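Local coordinates for flagellar protein FliT (Bordetella bronchiseptica, PDB 3H3M), which probably acts as a small helical export chaperone of flagellar assembly, guarding secretion substrates such as the filament cap protein before export, at the interface of chains A and B. Sequence-based numbering; all coordinates share one arbitrary frame. Chains: chain A/B, Flagellar protein FliT.

Contact 1: the interface of chains A and B. Residues chain A 24, 60-61, 64-65; chain B 74, 78, 81-82.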
loop_
_atom_site.group_PDB
_atom_site.type_symbol
_atom_site.label_atom_id
_atom_site.label_comp_id
_atom_site.label_asym_id
_atom_site.label_seq_id
_atom_site.Cartn_x
_atom_site.Cartn_y
_atom_site.Cartn_z
ATOM N N TYR A 24 -10.255 -0.352 -9.015
ATOM C CA TYR A 24 -8.992 -0.999 -8.782
ATOM C C TYR A 24 -7.967 -0.558 -9.827
ATOM O O TYR A 24 -6.793 -0.371 -9.531
ATOM C CB TYR A 24 -9.122 -2.514 -8.806
ATOM C CG TYR A 24 -9.687 -3.120 -7.534
ATOM C CD1 TYR A 24 -10.906 -3.772 -7.544
ATOM C CD2 TYR A 24 -8.999 -3.047 -6.326
ATOM C CE1 TYR A 24 -11.434 -4.324 -6.390
ATOM C CE2 TYR A 24 -9.529 -3.599 -5.162
ATOM C CZ TYR A 24 -10.743 -4.245 -5.204
ATOM O OH TYR A 24 -11.307 -4.814 -4.078
ATOM N N LEU A 60 -14.215 2.934 -3.679
ATOM C CA LEU A 60 -14.084 1.494 -3.622
ATOM C C LEU A 60 -14.935 0.942 -2.508
ATOM O O LEU A 60 -15.576 -0.089 -2.656
ATOM C CB LEU A 60 -12.630 1.095 -3.328
ATOM C CG LEU A 60 -12.117 -0.205 -3.950
ATOM C CD1 LEU A 60 -10.938 -0.804 -3.161
ATOM C CD2 LEU A 60 -13.224 -1.159 -4.039
ATOM N N ARG A 61 -14.905 1.625 -1.377
ATOM C CA ARG A 61 -15.579 1.143 -0.199
ATOM C C ARG A 61 -17.127 1.157 -0.306
ATOM O O ARG A 61 -17.818 0.350 0.328
ATOM C CB ARG A 61 -15.051 1.902 1.024
ATOM C CG ARG A 61 -14.317 0.973 1.952
ATOM C CD ARG A 61 -13.017 1.481 2.461
ATOM N NE ARG A 61 -13.066 2.430 3.568
ATOM C CZ ARG A 61 -13.655 2.284 4.748
ATOM N NH1 ARG A 61 -14.387 1.230 5.057
ATOM N NH2 ARG A 61 -13.540 3.277 5.626
ATOM N N GLU A 64 -17.946 -2.052 -2.660
ATOM C CA GLU A 64 -17.477 -3.334 -2.173
ATOM C C GLU A 64 -17.867 -3.570 -0.713
ATOM O O GLU A 64 -17.942 -2.615 0.072
ATOM C CB GLU A 64 -15.951 -3.420 -2.331
ATOM C CG GLU A 64 -15.482 -3.718 -3.744
ATOM C CD GLU A 64 -15.314 -5.210 -4.019
ATOM O OE1 GLU A 64 -16.208 -6.001 -3.662
ATOM O OE2 GLU A 64 -14.278 -5.595 -4.600
ATOM N N PRO A 65 -18.082 -4.854 -0.335
ATOM C CA PRO A 65 -17.970 -6.015 -1.249
ATOM C C PRO A 65 -19.233 -6.403 -2.047
ATOM O O PRO A 65 -20.299 -5.706 -2.005
ATOM C CB PRO A 65 -17.569 -7.188 -0.320
ATOM C CG PRO A 65 -17.641 -6.679 1.067
ATOM C CD PRO A 65 -18.345 -5.314 1.040
ATOM N N ARG B 74 -15.628 -12.974 1.261
ATOM C CA ARG B 74 -15.274 -11.826 0.441
ATOM C C ARG B 74 -15.373 -10.547 1.269
ATOM O O ARG B 74 -14.580 -9.641 1.073
ATOM C CB ARG B 74 -16.106 -11.745 -0.859
ATOM C CG ARG B 74 -15.997 -12.996 -1.769
ATOM C CD ARG B 74 -16.356 -12.738 -3.283
ATOM N NE ARG B 74 -17.578 -11.945 -3.448
ATOM C CZ ARG B 74 -18.814 -12.382 -3.199
ATOM N NH1 ARG B 74 -19.035 -13.631 -2.779
ATOM N NH2 ARG B 74 -19.847 -11.564 -3.385
ATOM N N PHE B 78 -12.118 -8.242 1.732
ATOM C CA PHE B 78 -12.244 -6.832 1.419
ATOM C C PHE B 78 -11.845 -5.928 2.606
ATOM O O PHE B 78 -11.107 -4.988 2.413
ATOM C CB PHE B 78 -13.639 -6.436 0.971
ATOM C CG PHE B 78 -13.714 -5.007 0.669
ATOM C CD1 PHE B 78 -13.006 -4.503 -0.428
ATOM C CD2 PHE B 78 -14.337 -4.122 1.536
ATOM C CE1 PHE B 78 -12.988 -3.125 -0.696
ATOM C CE2 PHE B 78 -14.332 -2.767 1.283
ATOM C CZ PHE B 78 -13.671 -2.258 0.168
ATOM N N LEU B 81 -8.028 -5.921 2.968
ATOM C CA LEU B 81 -7.542 -5.075 1.897
ATOM C C LEU B 81 -7.624 -3.596 2.294
ATOM O O LEU B 81 -6.629 -2.888 2.257
ATOM C CB LEU B 81 -8.395 -5.374 0.671
ATOM C CG LEU B 81 -7.790 -5.306 -0.711
ATOM C CD1 LEU B 81 -8.420 -4.118 -1.436
ATOM C CD2 LEU B 81 -6.233 -5.234 -0.699
ATOM N N VAL B 82 -8.797 -3.152 2.740
ATOM C CA VAL B 82 -8.964 -1.743 3.131
ATOM C C VAL B 82 -7.975 -1.371 4.227
ATOM O O VAL B 82 -7.432 -0.271 4.279
ATOM C CB VAL B 82 -10.402 -1.435 3.608
ATOM C CG1 VAL B 82 -10.442 -0.105 4.301
ATOM C CG2 VAL B 82 -11.399 -1.485 2.423
#
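B:Phe78 pushes its ring into a notch on chain A lined by A:Leu60, A:Arg61, A:Glu64 and A:Pro65, burying 100 Å², more than any other residue of the patch. Its CG stands anti to the backbone N (chi1 180°), which sends the phenyl group away from helix 71-105 of chain B towards the C-terminal end of helix 43-63 of chain A. The aliphatic start of A:Glu64 covers one face of the ring: its CB lies 3.6 Å from the ring centroid, displaced towards the CE1 and CZ rim, a CH-pi contact. A:Leu60 CD1 meets the ring edge in plane. At the ring tip the side chain of A:Arg61 crosses at about a right angle, its CG 3.7 Å from B:Phe78 CZ.

The A:Arg61 chain bends at chi2 and chi3 and continues over B:Val82, one helical turn beyond the phenylalanine. Both methyls touch its CD, with B:Val82 CG2 at 3.4 Å, and the start of the guanidinium group follows, A:Arg61 NE lying 3.7 Å from B:Val82 CG1. A:Pro65, poorly ordered and preceded by a cis peptide bond, adds a loose contact between its CG and B:Phe78 CB.

Towards helix 20-39, A:Tyr24 and B:Leu81 meet tip to tip; the leucine CD1 approaches the edge of the phenol ring in its plane, 3.9 Å from CE2. The phenol OH donates to the carboxylate OE2 of A:Glu64 (3.1 Å), reaching it on the anti side and 34° out of the carboxylate plane. This bond within chain A ties the glutamate tip to helix 20-39 while its CB remains against B:Phe78. No polar bond joins the chains here. The site is a mainly apolar knob-in-notch contact that, with its symmetry twin, would help to hold the two copies together if the deposited pair also forms in solution.

Contact 2: the interface of chains A and B. Residues chain A 43, 95, 98-99, 102; chain B 99-100, 102-103, 106.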
loop_
_atom_site.group_PDB
_atom_site.type_symbol
_atom_site.label_atom_id
_atom_site.label_comp_id
_atom_site.label_asym_id
_atom_site.label_seq_id
_atom_site.Cartn_x
_atom_site.Cartn_y
_atom_site.Cartn_z
ATOM N N TRP A 43 8.977 13.649 -2.942
ATOM C CA TRP A 43 8.208 13.180 -1.808
ATOM C C TRP A 43 6.893 13.913 -1.722
ATOM O O TRP A 43 5.881 13.292 -1.501
ATOM C CB TRP A 43 9.055 13.295 -0.543
ATOM C CG TRP A 43 10.425 12.708 -0.793
ATOM C CD1 TRP A 43 11.628 13.340 -0.699
ATOM C CD2 TRP A 43 10.715 11.373 -1.239
ATOM N NE1 TRP A 43 12.642 12.477 -1.024
ATOM C CE2 TRP A 43 12.109 11.268 -1.365
ATOM C CE3 TRP A 43 9.928 10.273 -1.532
ATOM C CZ2 TRP A 43 12.735 10.109 -1.743
ATOM C CZ3 TRP A 43 10.548 9.131 -1.958
ATOM C CH2 TRP A 43 11.951 9.056 -2.051
ATOM N N ALA A 95 12.063 5.272 -0.485
ATOM C CA ALA A 95 12.041 6.397 0.442
ATOM C C ALA A 95 12.710 6.107 1.771
ATOM O O ALA A 95 13.483 6.913 2.310
ATOM C CB ALA A 95 10.553 6.858 0.674
ATOM N N GLN A 98 16.519 6.269 2.465
ATOM C CA GLN A 98 16.936 7.681 2.547
ATOM C C GLN A 98 16.515 8.363 3.847
ATOM O O GLN A 98 17.261 9.168 4.403
ATOM C CB GLN A 98 16.378 8.479 1.372
ATOM C CG GLN A 98 16.877 8.002 0.027
ATOM C CD GLN A 98 16.218 8.758 -1.150
ATOM O OE1 GLN A 98 16.293 10.015 -1.250
ATOM N NE2 GLN A 98 15.589 7.984 -2.063
ATOM N N LEU A 99 15.306 8.069 4.312
ATOM C CA LEU A 99 14.822 8.647 5.574
ATOM C C LEU A 99 15.675 8.155 6.720
ATOM O O LEU A 99 16.218 8.968 7.449
ATOM C CB LEU A 99 13.369 8.255 5.810
ATOM C CG LEU A 99 12.643 8.879 6.981
ATOM C CD1 LEU A 99 13.156 10.306 7.356
ATOM C CD2 LEU A 99 11.169 8.848 6.590
ATOM N N LEU A 102 19.172 9.773 6.745
ATOM C CA LEU A 102 19.196 11.200 7.078
ATOM C C LEU A 102 18.808 11.403 8.518
ATOM O O LEU A 102 19.296 12.315 9.174
ATOM C CB LEU A 102 18.251 11.999 6.157
ATOM C CG LEU A 102 18.455 11.843 4.624
ATOM C CD1 LEU A 102 17.299 12.507 3.815
ATOM C CD2 LEU A 102 19.837 12.328 4.129
ATOM N N LEU B 99 10.802 13.175 5.551
ATOM C CA LEU B 99 11.776 13.016 4.477
ATOM C C LEU B 99 11.827 14.275 3.572
ATOM O O LEU B 99 12.902 14.703 3.178
ATOM C CB LEU B 99 11.451 11.755 3.675
ATOM C CG LEU B 99 12.390 11.276 2.561
ATOM C CD1 LEU B 99 13.876 11.461 2.995
ATOM C CD2 LEU B 99 12.046 9.806 2.035
ATOM N N ALA B 100 10.678 14.847 3.234
ATOM C CA ALA B 100 10.685 16.020 2.396
ATOM C C ALA B 100 11.535 17.091 3.060
ATOM O O ALA B 100 12.369 17.693 2.432
ATOM C CB ALA B 100 9.287 16.512 2.151
ATOM N N LEU B 102 13.848 16.887 5.628
ATOM C CA LEU B 102 15.276 16.513 5.768
ATOM C C LEU B 102 16.106 16.516 4.459
ATOM O O LEU B 102 17.262 16.940 4.502
ATOM C CB LEU B 102 15.437 15.176 6.501
ATOM C CG LEU B 102 14.711 15.014 7.869
ATOM C CD1 LEU B 102 15.083 13.678 8.571
ATOM C CD2 LEU B 102 14.956 16.234 8.803
ATOM N N SER B 103 15.564 16.072 3.312
ATOM C CA SER B 103 16.313 16.157 2.014
ATOM C C SER B 103 16.572 17.594 1.619
ATOM O O SER B 103 17.581 17.903 0.992
ATOM C CB SER B 103 15.570 15.535 0.831
ATOM O OG SER B 103 14.431 14.810 1.215
ATOM N N LEU B 106 19.464 18.904 3.646
ATOM C CA LEU B 106 20.677 18.239 3.158
ATOM C C LEU B 106 20.741 18.134 1.622
ATOM O O LEU B 106 20.494 19.104 0.895
ATOM C CB LEU B 106 20.740 16.835 3.765
ATOM C CG LEU B 106 20.947 16.693 5.287
ATOM C CD1 LEU B 106 20.401 17.838 6.102
ATOM C CD2 LEU B 106 20.298 15.389 5.766
#
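B:Leu99 lies across the indole of A:Trp43 and fills the tight part of the contact, burying 85 Å². Its CD2 sits over the centre of the ring system, 3.8 Å from the centroid of the six-membered ring, while CG covers the five-membered ring, so the branched end spans both halves of one indole face. CG is anti to the backbone N (chi1 -174°), which carries the branch towards chain A. There CD2 lies between the indole and A:Ala95, 3.6 Å from A:Ala95 CB, and CD1 turns away to meet A:Leu99 CA and, at 3.7 Å, A:Leu102 CD1. The amide NE2 of A:Gln98 lies in plane at the indole edge, within chain A.

A:Leu102, burying 74 Å², bridges the tight and loose regions: CD1 belongs to the first, whereas CD2 lies 3.5 Å from B:Leu106 CD2 as the two side chains slide past each other in opposite directions. B:Leu106 is poorly ordered, and this outer contact is less certain. A:Leu99 CD1 and B:Leu102 CD1 meet loosely, at 4.1 Å. The hydroxyl of B:Ser103, also poorly ordered, is 3.7 Å from A:Trp43 NE1, too far for a bond; its modelled link to B:Leu99 O within the same helix is short and best treated with caution.

No hydrogen bond crosses the patch, leaving apolar side-chain packing to join the chains. The site lies where the C-terminal ends of the two long helices, 72-105 of chain A and 71-105 of chain B, come together, with A:Trp43 closing one side from the first turn of helix 43-63.

Contact 1 and contact 2 lie about 32 Å apart, measured between the centres of their C-alpha atoms, on one two-fold symmetric interface. Helix 71-105 of chain B runs through both, offering its N-terminal half to contact 1 and its C-terminal end to contact 2. On chain A, helix 43-63 also serves both, with its last turn at contact 1 and its first at contact 2. Each has a twin with the chains exchanged, so apolar patches are spread along the long helices. Such extended packing is compatible with a stable dimer, although the structure alone does not show the state in solution.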